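Local coordinates for protein putative drug/sodium antiporter (Escherichia coli, PDB 4Z3N) that is a MATE-family transporter implicated in export of the genotoxin colibactin across the cell membrane, probably as an antiporter, at residues I54-H59 and M197-M202; V132-L137 and E153-S158; T327-A332 and S393-A398. All blocks are in the same frame, centred on the assembly; numbering follows the deposited sequence.

Contact 3 is buried, while contacts 1 and 2 are partly buried and lie nearer the periphery, with centres about 27 and 24 Å from the centre of the chain against 18 Å for contact 3. Contacts 1 and 2 both belong to the N-terminal MatE region, and contact 2 is nested in the chain loop that contact 1 closes; their nearest atoms are about 9 Å apart. Contact 3 belongs to the C-terminal MatE region, on the opposite side of the chain's centre. All three join helices or helix ends, but by different chemistry: a proline on an indole face, an alanine beside two tyrosines, and a tyrosine-threonine hydrogen bond.

Contact 1: I54-H59 and M197-M202; sequences IFWLSH and MLDPIM
W56 and P200 carry most of this contact, the pyrrolidine of P200 set over one face of the W56 indole and the two side chains crossing obliquely. P200 CB sits 4.0 Å from the centroid of the W56 six-membered ring and only 17° off its normal, which meets the geometry of a CH-pi interaction. P200 CG reaches the same face nearer the rim, 3.3 Å from W56 CZ2. F55 CE2 stands above the rim of the opposite face, so the indole has P200 over one face and the edge of its own neighbour near the other. Its chi1 of -72° sets CG anti to the carbonyl carbon and directs the ring at helix 181-204. D199 adds its CB, 3.4 Å from W56 CD1; the carboxylate plane is turned 81° from the indole, and no hydrogen bond crosses the contact. P200 has no N-H to give to the preceding turn. The end of helix 28-56 thus packs on a proline-kinked turn of helix 181-204, a predicted transmembrane helix. Beyond W56 the chain forms a type I turn, closed by H59 N to W56 O at 3.1 Å; S58 OG also bonds to F55 O. D199 OD2 lies close to D53 OD1 of helix 28-56, two acidic groups side by side. W56 also packs on I203 and F204 further along helix 181-204, while V213 and A216 of helix 209-232 adjoin D199.

Contact 2: V132-L137 and E153-S158; sequences VYAQPL and EFYYYS
The backbones come nearest at A134 and Y155, whose CA atoms are 8.1 Å apart, where the first turn of helix 134-139 faces helix 149-159. Just before that turn, Y133 leaves the helical path of helix 107-132 and occupies the N-cap position of the next helix. A134 directs its methyl at the opposing helix, and its CB stands 3.3 Å from Y155 CE2, approaching the ring obliquely. The same CB has a looser neighbour in Y156, with CE1 at 4.3 Å. The Y155 ring is carried across the interface because CG lies anti to the backbone N (chi1 171°), and this takes the phenol end beyond A134 to L137, whose CD1 is 3.5 Å from Y155 OH. That hydroxyl is hydrogen-bonded to G130 O, near the end of helix 107-132. In this N-terminal MatE region, then, a helix interrupted at Y133 and resumed at A134 packs against the next helix in the chain, and one tyrosine meets both sides of the break: a hydrogen bond to G130 O before it, and contacts with A134 and L137 after it. Along helix 149-159, Y157 OH bonds to E153 OE2 at 2.6 Å, meeting the carboxylate on its anti side. F154 O accepts from S158 N and S158 OG, which reach it from opposite faces of its plane. V74, in a loop, touches both Y155 and S158.

Contact 3: T327-A332 and S393-A398; sequences TRTLNA and SEYYQA
Y395 reaches T329 from one helix to the other, and the CA atoms of this pair are the nearest across the contact, 8.2 Å apart. Segment 393-398 begins with S393, whose carbonyl O is hydrogen-bonded to S405 OG of helix 402-413. Two residues on, Y395 makes the whole of the contact from this side. With CG anti to the backbone N (chi1 180°), its ring extends toward helix 326-358, and its OH donates to T329 OG1 at 3.0 Å. T329 OG1 lies at the edge of the phenol, near the ring plane, and the two side chains cross at about a right angle. A chi1 of 70° places this OG1 between the backbone N and the carbonyl carbon of T329. The threonine hydroxyl is itself hydrogen-bonded to V326 O, so the buried phenol is linked through it to the backbone at the start of that helix. L330 starts out pointing away from Y395, yet its CD2 branch still comes within 3.7 Å of Y395 OH and 4.1 Å of Y395 CZ. Further along, Q397 gives its NE2 to Q263 OE1 and V259 O. The hydrogen bond found between the two segments joins two buried hydroxyls. It belongs to packing between the start of helix 326-358 and the last part of helix 382-399, just beyond the predicted membrane-spanning parts, in the helical bundle of a MATE transporter.

Contact 1: I54-H59 and M197-M202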
loop_
_atom_site.group_PDB
_atom_site.type_symbol
_atom_site.label_atom_id
_atom_site.label_comp_id
_atom_site.label_asym_id
_atom_site.label_seq_id
_atom_site.Cartn_x
_atom_site.Cartn_y
_atom_site.Cartn_z
ATOM N N ILE A 54 -12.051 18.057 3.450
ATOM C CA ILE A 54 -13.474 18.077 3.780
ATOM C C ILE A 54 -13.814 19.188 4.776
ATOM O O ILE A 54 -14.907 19.741 4.743
ATOM C CB ILE A 54 -13.950 16.718 4.332
ATOM C CG1 ILE A 54 -15.437 16.786 4.666
ATOM C CG2 ILE A 54 -13.147 16.322 5.552
ATOM C CD1 ILE A 54 -16.295 17.378 3.548
ATOM N N PHE A 55 -12.871 19.519 5.644
ATOM C CA PHE A 55 -13.017 20.649 6.558
ATOM C C PHE A 55 -13.277 21.941 5.792
ATOM O O PHE A 55 -14.184 22.696 6.123
ATOM C CB PHE A 55 -11.762 20.782 7.429
ATOM C CG PHE A 55 -11.711 22.032 8.267
ATOM C CD1 PHE A 55 -12.744 22.350 9.140
ATOM C CD2 PHE A 55 -10.600 22.863 8.217
ATOM C CE1 PHE A 55 -12.683 23.487 9.928
ATOM C CE2 PHE A 55 -10.529 23.999 8.998
ATOM C CZ PHE A 55 -11.573 24.313 9.859
ATOM N N TRP A 56 -12.475 22.185 4.761
ATOM C CA TRP A 56 -12.610 23.383 3.936
ATOM C C TRP A 56 -13.728 23.281 2.897
ATOM O O TRP A 56 -14.291 24.295 2.494
ATOM C CB TRP A 56 -11.296 23.680 3.231
ATOM C CG TRP A 56 -10.231 24.199 4.109
ATOM C CD1 TRP A 56 -9.019 23.629 4.342
ATOM C CD2 TRP A 56 -10.261 25.412 4.867
ATOM N NE1 TRP A 56 -8.282 24.410 5.201
ATOM C CE2 TRP A 56 -9.023 25.511 5.543
ATOM C CE3 TRP A 56 -11.212 26.424 5.043
ATOM C CZ2 TRP A 56 -8.709 26.586 6.384
ATOM C CZ3 TRP A 56 -10.900 27.488 5.880
ATOM C CH2 TRP A 56 -9.653 27.561 6.538
ATOM N N LEU A 57 -14.043 22.060 2.468
ATOM C CA LEU A 57 -15.144 21.810 1.529
ATOM C C LEU A 57 -16.506 22.051 2.194
ATOM O O LEU A 57 -17.559 21.969 1.551
ATOM C CB LEU A 57 -15.078 20.379 0.986
ATOM C CG LEU A 57 -14.246 20.110 -0.268
ATOM C CD1 LEU A 57 -13.982 18.615 -0.440
ATOM C CD2 LEU A 57 -14.971 20.653 -1.476
ATOM N N SER A 58 -16.472 22.344 3.490
ATOM C CA SER A 58 -17.672 22.630 4.260
ATOM C C SER A 58 -18.066 24.090 4.051
ATOM O O SER A 58 -19.009 24.586 4.677
ATOM C CB SER A 58 -17.446 22.345 5.747
ATOM O OG SER A 58 -16.646 23.351 6.347
ATOM N N HIS A 59 -17.320 24.773 3.181
ATOM C CA HIS A 59 -17.525 26.197 2.923
ATOM C C HIS A 59 -17.174 27.012 4.164
ATOM O O HIS A 59 -16.037 27.458 4.331
ATOM C CB HIS A 59 -18.971 26.490 2.499
ATOM C CG HIS A 59 -19.314 26.037 1.112
ATOM N ND1 HIS A 59 -18.373 25.550 0.227
ATOM C CD2 HIS A 59 -20.499 26.002 0.456
ATOM C CE1 HIS A 59 -18.966 25.234 -0.911
ATOM N NE2 HIS A 59 -20.256 25.500 -0.800
ATOM N N MET A 197 -2.489 25.068 4.054
ATOM C CA MET A 197 -2.493 26.485 3.747
ATOM C C MET A 197 -3.139 26.811 2.398
ATOM O O MET A 197 -3.797 27.839 2.258
ATOM C CB MET A 197 -1.064 27.010 3.790
ATOM C CG MET A 197 -0.483 27.010 5.188
ATOM S SD MET A 197 1.308 27.295 5.262
ATOM C CE MET A 197 1.644 26.767 6.949
ATOM N N LEU A 198 -2.960 25.936 1.412
ATOM C CA LEU A 198 -3.400 26.226 0.052
ATOM C C LEU A 198 -4.894 26.035 -0.139
ATOM O O LEU A 198 -5.530 26.824 -0.835
ATOM C CB LEU A 198 -2.648 25.361 -0.958
ATOM C CG LEU A 198 -1.189 25.714 -1.241
ATOM C CD1 LEU A 198 -0.628 24.776 -2.309
ATOM C CD2 LEU A 198 -1.052 27.173 -1.657
ATOM N N ASP A 199 -5.445 24.981 0.456
ATOM C CA ASP A 199 -6.882 24.713 0.388
ATOM C C ASP A 199 -7.699 25.966 0.645
ATOM O O ASP A 199 -8.634 26.258 -0.099
ATOM C CB ASP A 199 -7.295 23.642 1.398
ATOM C CG ASP A 199 -7.332 22.259 0.799
ATOM O OD1 ASP A 199 -7.097 22.138 -0.426
ATOM O OD2 ASP A 199 -7.598 21.291 1.549
ATOM N N PRO A 200 -7.361 26.706 1.716
ATOM C CA PRO A 200 -8.106 27.944 1.969
ATOM C C PRO A 200 -7.910 28.966 0.839
ATOM O O PRO A 200 -8.883 29.542 0.348
ATOM C CB PRO A 200 -7.512 28.456 3.290
ATOM C CG PRO A 200 -6.743 27.307 3.862
ATOM C CD PRO A 200 -6.306 26.473 2.719
ATOM N N ILE A 201 -6.663 29.157 0.414
ATOM C CA ILE A 201 -6.339 30.155 -0.602
ATOM C C ILE A 201 -7.008 29.899 -1.960
ATOM O O ILE A 201 -7.266 30.834 -2.720
ATOM C CB ILE A 201 -4.823 30.240 -0.821
ATOM C CG1 ILE A 201 -4.095 30.489 0.496
ATOM C CG2 ILE A 201 -4.479 31.334 -1.804
ATOM C CD1 ILE A 201 -2.595 30.403 0.340
ATOM N N MET A 202 -7.275 28.641 -2.281
ATOM C CA MET A 202 -7.892 28.321 -3.561
ATOM C C MET A 202 -9.371 28.586 -3.520
ATOM O O MET A 202 -9.988 28.815 -4.549
ATOM C CB MET A 202 -7.646 26.865 -3.949
ATOM C CG MET A 202 -6.188 26.479 -3.999
ATOM S SD MET A 202 -5.314 27.317 -5.328
ATOM C CE MET A 202 -3.606 27.029 -4.820
#

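Contact 2: V132-L137 and E153-S158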
loop_
_atom_site.group_PDB
_atom_site.type_symbol
_atom_site.label_atom_id
_atom_site.label_comp_id
_atom_site.label_asym_id
_atom_site.label_seq_id
_atom_site.Cartn_x
_atom_site.Cartn_y
_atom_site.Cartn_z
ATOM N N VAL A 132 -7.163 7.981 -24.992
ATOM C CA VAL A 132 -7.863 7.444 -26.154
ATOM C C VAL A 132 -8.982 6.506 -25.744
ATOM O O VAL A 132 -10.026 6.444 -26.394
ATOM C CB VAL A 132 -6.897 6.707 -27.106
ATOM C CG1 VAL A 132 -5.721 7.610 -27.487
ATOM C CG2 VAL A 132 -6.402 5.437 -26.467
ATOM N N TYR A 133 -8.762 5.772 -24.663
ATOM C CA TYR A 133 -9.791 4.891 -24.129
ATOM C C TYR A 133 -10.577 5.565 -23.015
ATOM O O TYR A 133 -11.348 4.914 -22.319
ATOM C CB TYR A 133 -9.182 3.567 -23.667
ATOM C CG TYR A 133 -8.952 2.622 -24.827
ATOM C CD1 TYR A 133 -7.794 2.700 -25.596
ATOM C CD2 TYR A 133 -9.913 1.679 -25.181
ATOM C CE1 TYR A 133 -7.584 1.848 -26.673
ATOM C CE2 TYR A 133 -9.714 0.820 -26.256
ATOM C CZ TYR A 133 -8.547 0.907 -26.998
ATOM O OH TYR A 133 -8.355 0.051 -28.062
ATOM N N ALA A 134 -10.352 6.865 -22.837
ATOM C CA ALA A 134 -11.029 7.652 -21.795
ATOM C C ALA A 134 -12.539 7.413 -21.715
ATOM O O ALA A 134 -13.078 7.165 -20.637
ATOM C CB ALA A 134 -10.754 9.144 -22.005
ATOM N N GLN A 135 -13.215 7.473 -22.856
ATOM C CA GLN A 135 -14.663 7.355 -22.878
ATOM C C GLN A 135 -15.147 5.996 -22.334
ATOM O O GLN A 135 -15.895 5.947 -21.352
ATOM C CB GLN A 135 -15.171 7.600 -24.300
ATOM C CG GLN A 135 -16.626 7.206 -24.536
ATOM C CD GLN A 135 -17.593 7.940 -23.627
ATOM O OE1 GLN A 135 -18.748 7.542 -23.477
ATOM N NE2 GLN A 135 -17.122 9.022 -23.016
ATOM N N PRO A 136 -14.697 4.885 -22.947
ATOM C CA PRO A 136 -15.106 3.558 -22.459
ATOM C C PRO A 136 -14.695 3.264 -21.014
ATOM O O PRO A 136 -15.490 2.686 -20.258
ATOM C CB PRO A 136 -14.401 2.593 -23.417
ATOM C CG PRO A 136 -13.340 3.392 -24.078
ATOM C CD PRO A 136 -13.863 4.786 -24.155
ATOM N N LEU A 137 -13.476 3.652 -20.642
ATOM C CA LEU A 137 -12.998 3.456 -19.272
ATOM C C LEU A 137 -13.963 4.088 -18.270
ATOM O O LEU A 137 -14.427 3.427 -17.344
ATOM C CB LEU A 137 -11.591 4.037 -19.103
ATOM C CG LEU A 137 -10.519 3.484 -20.050
ATOM C CD1 LEU A 137 -9.170 4.136 -19.788
ATOM C CD2 LEU A 137 -10.403 1.956 -19.988
ATOM N N GLU A 153 -13.670 15.860 -16.936
ATOM C CA GLU A 153 -12.717 16.936 -16.690
ATOM C C GLU A 153 -11.711 16.536 -15.608
ATOM O O GLU A 153 -10.502 16.762 -15.717
ATOM C CB GLU A 153 -13.466 18.210 -16.295
ATOM C CG GLU A 153 -12.589 19.448 -16.162
ATOM C CD GLU A 153 -13.389 20.702 -15.792
ATOM O OE1 GLU A 153 -14.595 20.578 -15.450
ATOM O OE2 GLU A 153 -12.810 21.816 -15.854
ATOM N N PHE A 154 -12.237 15.919 -14.567
ATOM C CA PHE A 154 -11.444 15.462 -13.452
ATOM C C PHE A 154 -10.586 14.246 -13.802
ATOM O O PHE A 154 -9.461 14.103 -13.318
ATOM C CB PHE A 154 -12.387 15.166 -12.291
ATOM C CG PHE A 154 -12.786 16.404 -11.517
ATOM C CD1 PHE A 154 -11.831 17.048 -10.724
ATOM C CD2 PHE A 154 -14.095 16.899 -11.581
ATOM C CE1 PHE A 154 -12.173 18.197 -10.050
ATOM C CE2 PHE A 154 -14.502 18.016 -10.910
ATOM C CZ PHE A 154 -13.550 18.689 -10.134
ATOM N N TYR A 155 -11.121 13.389 -14.668
ATOM C CA TYR A 155 -10.362 12.286 -15.219
ATOM C C TYR A 155 -9.131 12.817 -15.963
ATOM O O TYR A 155 -8.009 12.341 -15.778
ATOM C CB TYR A 155 -11.245 11.444 -16.142
ATOM C CG TYR A 155 -10.494 10.388 -16.947
ATOM C CD1 TYR A 155 -10.153 9.158 -16.387
ATOM C CD2 TYR A 155 -10.147 10.615 -18.272
ATOM C CE1 TYR A 155 -9.486 8.197 -17.126
ATOM C CE2 TYR A 155 -9.477 9.660 -19.012
ATOM C CZ TYR A 155 -9.152 8.456 -18.435
ATOM O OH TYR A 155 -8.481 7.513 -19.174
ATOM N N TYR A 156 -9.358 13.825 -16.790
ATOM C CA TYR A 156 -8.307 14.484 -17.545
ATOM C C TYR A 156 -7.265 15.186 -16.652
ATOM O O TYR A 156 -6.069 15.097 -16.892
ATOM C CB TYR A 156 -8.945 15.489 -18.500
ATOM C CG TYR A 156 -9.483 14.906 -19.795
ATOM C CD1 TYR A 156 -8.970 13.723 -20.339
ATOM C CD2 TYR A 156 -10.489 15.565 -20.492
ATOM C CE1 TYR A 156 -9.462 13.219 -21.541
ATOM C CE2 TYR A 156 -10.989 15.071 -21.679
ATOM C CZ TYR A 156 -10.482 13.908 -22.207
ATOM O OH TYR A 156 -11.020 13.462 -23.401
ATOM N N TYR A 157 -7.721 15.890 -15.626
ATOM C CA TYR A 157 -6.801 16.508 -14.685
ATOM C C TYR A 157 -5.979 15.426 -13.975
ATOM O O TYR A 157 -4.780 15.603 -13.739
ATOM C CB TYR A 157 -7.561 17.368 -13.667
ATOM C CG TYR A 157 -8.261 18.582 -14.258
ATOM C CD1 TYR A 157 -7.777 19.206 -15.398
ATOM C CD2 TYR A 157 -9.401 19.108 -13.659
ATOM C CE1 TYR A 157 -8.404 20.320 -15.929
ATOM C CE2 TYR A 157 -10.043 20.219 -14.186
ATOM C CZ TYR A 157 -9.539 20.824 -15.321
ATOM O OH TYR A 157 -10.180 21.934 -15.851
ATOM N N SER A 158 -6.626 14.311 -13.644
ATOM C CA SER A 158 -5.942 13.137 -13.097
ATOM C C SER A 158 -4.784 12.634 -13.983
ATOM O O SER A 158 -3.741 12.221 -13.483
ATOM C CB SER A 158 -6.941 11.988 -12.889
ATOM O OG SER A 158 -7.891 12.266 -11.872
#

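Contact 3: T327-A332 and S393-A398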
loop_
_atom_site.group_PDB
_atom_site.type_symbol
_atom_site.label_atom_id
_atom_site.label_comp_id
_atom_site.label_asym_id
_atom_site.label_seq_id
_atom_site.Cartn_x
_atom_site.Cartn_y
_atom_site.Cartn_z
ATOM N N THR A 327 21.519 -15.055 7.273
ATOM C CA THR A 327 21.040 -15.326 8.620
ATOM C C THR A 327 20.376 -14.090 9.221
ATOM O O THR A 327 19.287 -14.164 9.820
ATOM C CB THR A 327 22.219 -15.791 9.515
ATOM O OG1 THR A 327 22.347 -17.209 9.414
ATOM C CG2 THR A 327 22.000 -15.418 10.958
ATOM N N ARG A 328 21.047 -12.954 9.050
ATOM C CA ARG A 328 20.572 -11.704 9.585
ATOM C C ARG A 328 19.272 -11.277 8.881
ATOM O O ARG A 328 18.398 -10.675 9.514
ATOM C CB ARG A 328 21.658 -10.638 9.453
ATOM C CG ARG A 328 21.297 -9.314 10.107
ATOM C CD ARG A 328 22.503 -8.415 10.350
ATOM N NE ARG A 328 22.095 -7.098 10.840
ATOM C CZ ARG A 328 21.860 -6.815 12.117
ATOM N NH1 ARG A 328 21.985 -7.762 13.033
ATOM N NH2 ARG A 328 21.494 -5.591 12.473
ATOM N N THR A 329 19.141 -11.600 7.589
ATOM C CA THR A 329 17.929 -11.246 6.847
ATOM C C THR A 329 16.766 -12.081 7.396
ATOM O O THR A 329 15.646 -11.585 7.528
ATOM C CB THR A 329 18.059 -11.451 5.288
ATOM O OG1 THR A 329 18.118 -12.845 4.957
ATOM C CG2 THR A 329 19.287 -10.749 4.731
ATOM N N LEU A 330 17.049 -13.332 7.743
ATOM C CA LEU A 330 16.062 -14.200 8.366
ATOM C C LEU A 330 15.681 -13.703 9.762
ATOM O O LEU A 330 14.498 -13.710 10.125
ATOM C CB LEU A 330 16.583 -15.636 8.451
ATOM C CG LEU A 330 16.549 -16.475 7.187
ATOM C CD1 LEU A 330 16.831 -17.951 7.519
ATOM C CD2 LEU A 330 15.201 -16.321 6.473
ATOM N N ASN A 331 16.678 -13.293 10.547
ATOM C CA ASN A 331 16.418 -12.693 11.853
ATOM C C ASN A 331 15.661 -11.397 11.726
ATOM O O ASN A 331 14.860 -11.061 12.591
ATOM C CB ASN A 331 17.713 -12.407 12.624
ATOM C CG ASN A 331 18.507 -13.649 12.929
ATOM O OD1 ASN A 331 17.962 -14.683 13.318
ATOM N ND2 ASN A 331 19.815 -13.547 12.756
ATOM N N ALA A 332 15.949 -10.658 10.658
ATOM C CA ALA A 332 15.293 -9.388 10.390
ATOM C C ALA A 332 13.801 -9.603 10.135
ATOM O O ALA A 332 12.958 -8.878 10.698
ATOM C CB ALA A 332 15.940 -8.682 9.218
ATOM N N SER A 393 6.207 -11.595 2.094
ATOM C CA SER A 393 6.182 -11.035 0.730
ATOM C C SER A 393 7.213 -9.927 0.508
ATOM O O SER A 393 7.832 -9.834 -0.546
ATOM C CB SER A 393 4.799 -10.485 0.391
ATOM O OG SER A 393 3.934 -11.542 0.044
ATOM N N GLU A 394 7.357 -9.072 1.509
ATOM C CA GLU A 394 8.329 -8.004 1.478
ATOM C C GLU A 394 9.754 -8.585 1.356
ATOM O O GLU A 394 10.574 -8.055 0.603
ATOM C CB GLU A 394 8.193 -7.141 2.739
ATOM C CG GLU A 394 8.668 -5.698 2.587
ATOM C CD GLU A 394 7.757 -4.886 1.674
ATOM O OE1 GLU A 394 6.823 -5.494 1.102
ATOM O OE2 GLU A 394 7.962 -3.650 1.529
ATOM N N TYR A 395 10.023 -9.671 2.093
ATOM C CA TYR A 395 11.319 -10.341 2.100
ATOM C C TYR A 395 11.736 -10.846 0.703
ATOM O O TYR A 395 12.878 -10.657 0.259
ATOM C CB TYR A 395 11.299 -11.508 3.110
ATOM C CG TYR A 395 12.607 -12.286 3.208
ATOM C CD1 TYR A 395 12.879 -13.329 2.334
ATOM C CD2 TYR A 395 13.563 -11.974 4.165
ATOM C CE1 TYR A 395 14.045 -14.039 2.402
ATOM C CE2 TYR A 395 14.747 -12.684 4.240
ATOM C CZ TYR A 395 14.986 -13.721 3.349
ATOM O OH TYR A 395 16.161 -14.464 3.401
ATOM N N TYR A 396 10.817 -11.494 0.009
ATOM C CA TYR A 396 11.112 -11.957 -1.331
ATOM C C TYR A 396 11.286 -10.805 -2.326
ATOM O O TYR A 396 12.085 -10.887 -3.256
ATOM C CB TYR A 396 10.025 -12.918 -1.794
ATOM C CG TYR A 396 10.146 -14.244 -1.094
ATOM C CD1 TYR A 396 11.238 -15.073 -1.325
ATOM C CD2 TYR A 396 9.193 -14.656 -0.175
ATOM C CE1 TYR A 396 11.368 -16.288 -0.671
ATOM C CE2 TYR A 396 9.310 -15.862 0.482
ATOM C CZ TYR A 396 10.390 -16.679 0.233
ATOM O OH TYR A 396 10.478 -17.882 0.895
ATOM N N GLN A 397 10.558 -9.726 -2.120
ATOM C CA GLN A 397 10.726 -8.549 -2.947
ATOM C C GLN A 397 12.106 -7.954 -2.717
ATOM O O GLN A 397 12.789 -7.547 -3.656
ATOM C CB GLN A 397 9.636 -7.525 -2.637
ATOM C CG GLN A 397 8.251 -7.977 -3.041
ATOM C CD GLN A 397 8.029 -7.849 -4.525
ATOM O OE1 GLN A 397 8.715 -8.498 -5.337
ATOM N NE2 GLN A 397 7.078 -6.987 -4.902
ATOM N N ALA A 398 12.522 -7.934 -1.459
ATOM C CA ALA A 398 13.824 -7.400 -1.105
ATOM C C ALA A 398 14.958 -8.210 -1.742
ATOM O O ALA A 398 15.968 -7.631 -2.152
ATOM C CB ALA A 398 13.982 -7.345 0.416
#